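Local coordinates for Phospholipase/Carboxylesterase (Haliangium ochraceum, PDB 4Q82), which is probably an alpha/beta-hydrolase-type carboxylesterase or phospholipase that cleaves ester bonds, its physiological substrate not being established, at residues A[82-87]-A[126-131]. Residues are numbered along the deposited sequence; the frame is centred on the assembly and turned at random.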
ATOM      1  N   LEU A  82      -3.295   6.269  -8.154  1.00 24.01           N
ATOM      2  CA  LEU A  82      -3.855   5.031  -7.647  1.00 22.57           C
ATOM      3  C   LEU A  82      -3.053   4.558  -6.447  1.00 20.98           C
ATOM      4  O   LEU A  82      -1.814   4.563  -6.468  1.00 20.78           O
ATOM      5  CB  LEU A  82      -3.860   3.940  -8.728  1.00 23.36           C
ATOM      6  CG  LEU A  82      -4.118   2.501  -8.273  1.00 22.20           C
ATOM      7  CD1 LEU A  82      -5.546   2.378  -7.774  1.00 21.67           C
ATOM      8  CD2 LEU A  82      -3.893   1.557  -9.453  1.00 23.78           C
HETATM    9  N   MSE A  83      -3.764   4.156  -5.399  1.00 19.08           N
HETATM   10  CA  MSE A  83      -3.143   3.522  -4.254  1.00 17.44           C
HETATM   11  C   MSE A  83      -3.757   2.153  -4.051  1.00 20.61           C
HETATM   12  O   MSE A  83      -4.978   2.040  -3.901  1.00 18.86           O
HETATM   13  CB  MSE A  83      -3.327   4.373  -2.987  1.00 16.54           C
HETATM   14  CG  MSE A  83      -2.724   3.743  -1.733  1.00 15.63           C
HETATM   15 SE   MSE A  83      -3.235   4.719  -0.102  0.64 20.05          SE
HETATM   16  CE  MSE A  83      -2.463   6.464  -0.539  1.00 15.29           C
ATOM     17  N   VAL A  84      -2.924   1.114  -4.025  1.00 16.44           N
ATOM     18  CA  VAL A  84      -3.440  -0.217  -3.712  1.00 16.04           C
ATOM     19  C   VAL A  84      -2.855  -0.611  -2.361  1.00 17.36           C
ATOM     20  O   VAL A  84      -1.628  -0.608  -2.172  1.00 17.26           O
ATOM     21  CB  VAL A  84      -3.089  -1.248  -4.790  1.00 17.02           C
ATOM     22  CG1 VAL A  84      -3.608  -2.661  -4.399  1.00 21.28           C
ATOM     23  CG2 VAL A  84      -3.699  -0.823  -6.153  1.00 18.98           C
ATOM     24  N   PHE A  85      -3.743  -0.907  -1.419  1.00 15.92           N
ATOM     25  CA  PHE A  85      -3.351  -1.200  -0.032  1.00 14.97           C
ATOM     26  C   PHE A  85      -3.604  -2.671   0.299  1.00 15.62           C
ATOM     27  O   PHE A  85      -4.712  -3.179   0.040  1.00 16.74           O
ATOM     28  CB  PHE A  85      -4.137  -0.317   0.952  1.00 14.25           C
ATOM     29  CG  PHE A  85      -4.164  -0.885   2.362  1.00 13.40           C
ATOM     30  CD1 PHE A  85      -3.035  -0.799   3.170  1.00 12.52           C
ATOM     31  CD2 PHE A  85      -5.297  -1.533   2.851  1.00 13.63           C
ATOM     32  CE1 PHE A  85      -3.029  -1.340   4.497  1.00 12.96           C
ATOM     33  CE2 PHE A  85      -5.314  -2.078   4.136  1.00 13.67           C
ATOM     34  CZ  PHE A  85      -4.175  -1.981   4.973  1.00 13.00           C
ATOM     35  N   TRP A  86      -2.600  -3.342   0.886  1.00 14.92           N
ATOM     36  CA  TRP A  86      -2.710  -4.752   1.286  1.00 15.52           C
ATOM     37  C   TRP A  86      -2.692  -4.900   2.808  1.00 14.92           C
ATOM     38  O   TRP A  86      -1.737  -4.488   3.484  1.00 13.48           O
ATOM     39  CB  TRP A  86      -1.573  -5.580   0.653  1.00 15.53           C
ATOM     40  CG  TRP A  86      -1.658  -5.584  -0.823  1.00 16.43           C
ATOM     41  CD1 TRP A  86      -1.129  -4.656  -1.682  1.00 16.64           C
ATOM     42  CD2 TRP A  86      -2.343  -6.539  -1.635  1.00 18.86           C
ATOM     43  NE1 TRP A  86      -1.449  -4.987  -2.979  1.00 18.99           N
ATOM     44  CE2 TRP A  86      -2.201  -6.129  -2.976  1.00 19.93           C
ATOM     45  CE3 TRP A  86      -3.066  -7.703  -1.357  1.00 19.68           C
ATOM     46  CZ2 TRP A  86      -2.730  -6.853  -4.040  1.00 22.07           C
ATOM     47  CZ3 TRP A  86      -3.625  -8.412  -2.428  1.00 22.46           C
ATOM     48  CH2 TRP A  86      -3.433  -7.988  -3.749  1.00 22.76           C
ATOM     49  N   HIS A  87      -3.752  -5.520   3.329  1.00 15.51           N
ATOM     50  CA  HIS A  87      -3.977  -5.697   4.758  1.00 14.26           C
ATOM     51  C   HIS A  87      -3.051  -6.745   5.411  1.00 13.87           C
ATOM     52  O   HIS A  87      -2.300  -7.471   4.732  1.00 14.11           O
ATOM     53  CB  HIS A  87      -5.447  -6.093   4.957  1.00 13.90           C
ATOM     54  CG  HIS A  87      -5.769  -7.427   4.355  1.00 14.09           C
ATOM     55  ND1 HIS A  87      -5.406  -8.614   4.959  1.00 13.43           N
ATOM     56  CD2 HIS A  87      -6.392  -7.765   3.196  1.00 14.79           C
ATOM     57  CE1 HIS A  87      -5.800  -9.630   4.203  1.00 15.29           C
ATOM     58  NE2 HIS A  87      -6.403  -9.144   3.131  1.00 16.26           N
ATOM     59  N   LEU A 126      -7.756   1.243  -3.536  1.00 18.09           N
ATOM     60  CA  LEU A 126      -8.305  -0.109  -3.606  1.00 19.16           C
ATOM     61  C   LEU A 126      -7.693  -0.977  -2.519  1.00 19.01           C
ATOM     62  O   LEU A 126      -6.477  -0.996  -2.346  1.00 18.59           O
ATOM     63  CB  LEU A 126      -8.038  -0.749  -4.972  1.00 19.82           C
ATOM     64  CG  LEU A 126      -8.476   0.053  -6.188  1.00 24.12           C
ATOM     65  CD1 LEU A 126      -8.178  -0.747  -7.455  1.00 22.62           C
ATOM     66  CD2 LEU A 126      -9.967   0.380  -6.119  1.00 22.01           C
ATOM     67  N   SER A 127      -8.532  -1.716  -1.810  1.00 17.37           N
ATOM     68  CA  SER A 127      -8.049  -2.532  -0.698  1.00 16.39           C
ATOM     69  C   SER A 127      -8.506  -3.978  -0.878  1.00 18.26           C
ATOM     70  O   SER A 127      -9.589  -4.361  -0.410  1.00 18.91           O
ATOM     71  CB  SER A 127      -8.554  -1.963   0.633  1.00 16.90           C
ATOM     72  OG  SER A 127      -8.120  -0.608   0.823  1.00 16.94           O
ATOM     73  N   PRO A 128      -7.695  -4.787  -1.581  1.00 18.11           N
ATOM     74  CA  PRO A 128      -8.100  -6.176  -1.850  1.00 18.78           C
ATOM     75  C   PRO A 128      -7.961  -7.099  -0.649  1.00 19.67           C
ATOM     76  O   PRO A 128      -7.090  -6.881   0.194  1.00 18.51           O
ATOM     77  CB  PRO A 128      -7.143  -6.615  -2.970  1.00 19.43           C
ATOM     78  CG  PRO A 128      -5.909  -5.722  -2.759  1.00 18.11           C
ATOM     79  CD  PRO A 128      -6.483  -4.396  -2.325  1.00 18.44           C
ATOM     80  N   GLN A 129      -8.785  -8.143  -0.593  1.00 19.36           N
ATOM     81  CA  GLN A 129      -8.670  -9.114   0.495  1.00 19.16           C
ATOM     82  C   GLN A 129      -7.912 -10.332   0.002  1.00 21.20           C
ATOM     83  O   GLN A 129      -8.223 -10.889  -1.066  1.00 21.41           O
ATOM     84  CB  GLN A 129     -10.047  -9.547   1.017  1.00 22.49           C
ATOM     85  CG  GLN A 129      -9.981 -10.541   2.194  1.00 21.88           C
ATOM     86  CD  GLN A 129     -11.315 -10.619   2.925  1.00 21.86           C
ATOM     87  OE1 GLN A 129     -12.366 -10.836   2.309  1.00 23.64           O
ATOM     88  NE2 GLN A 129     -11.283 -10.424   4.242  1.00 20.47           N
ATOM     89  N   HIS A 130      -6.934 -10.747   0.794  1.00 20.01           N
ATOM     90  CA  HIS A 130      -6.190 -11.960   0.526  1.00 19.86           C
ATOM     91  C   HIS A 130      -6.870 -13.141   1.193  1.00 22.41           C
ATOM     92  O   HIS A 130      -7.196 -13.082   2.384  1.00 22.13           O
ATOM     93  CB  HIS A 130      -4.752 -11.822   1.035  1.00 18.55           C
ATOM     94  CG  HIS A 130      -3.984 -13.101   0.950  1.00 20.17           C
ATOM     95  ND1 HIS A 130      -3.664 -13.687  -0.255  1.00 22.46           N
ATOM     96  CD2 HIS A 130      -3.536 -13.943   1.914  1.00 20.62           C
ATOM     97  CE1 HIS A 130      -3.028 -14.827  -0.030  1.00 22.76           C
ATOM     98  NE2 HIS A 130      -2.938 -15.006   1.278  1.00 21.73           N
ATOM     99  N   ALA A 131      -7.077 -14.219   0.433  1.00 24.35           N
ATOM    100  CA  ALA A 131      -7.735 -15.412   0.940  1.00 27.41           C
ATOM    101  C   ALA A 131      -6.684 -16.455   1.287  1.00 29.91           C
ATOM    102  O   ALA A 131      -5.624 -16.486   0.675  1.00 29.53           O
ATOM    103  CB  ALA A 131      -8.708 -15.957  -0.092  1.00 29.37           C
TER
HETATM  104  O   HOH W   1      -6.252  -4.658   1.654  1.00 15.40           O
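Trp86 sets its CG anti to its own carbonyl carbon (chi1 -63°), which brings the six-membered ring of the indole over Pro128, and His87 CG lies between the backbone N and the carbonyl carbon (chi1 65°), sending its imidazole across to the chain at His130. Pro128 CG sits 3.4 Å from the centroid of the Trp86 six-membered ring, almost on the ring normal: a CH-pi contact over the face. Its neighbour in the proline ring, Pro128 CD, packs on Val84 CG1 at 3.9 Å. The imidazole of His87 works edge-on. His130 N donates to His87 NE2 over 2.9 Å, nearly straight and close to the ring plane, so His87 NE2 is the acceptor. Backbone pairing is parallel: Leu126 N donates to Met83 O and Phe85 N to Leu126 O, both at 2.9 Å. Beyond this the ladder gives way to water, one molecule donating to Phe85 O (2.7 Å) and Pro128 O (2.8 Å) and weakly accepting from His87 N. On the face carrying Phe85, Ser127 OG lies at the ring edge, 3.6 Å from Phe85 CD2. These are neighbouring parallel strands of an alpha/beta-hydrolase-like sheet; helix 138-151 covers the Leu82, Val84, Trp86 and Leu126 face, helix 107-113 packs on Met83, Phe85 and Ser127, and strand 158-163 flanks 82-86 across from 126-128.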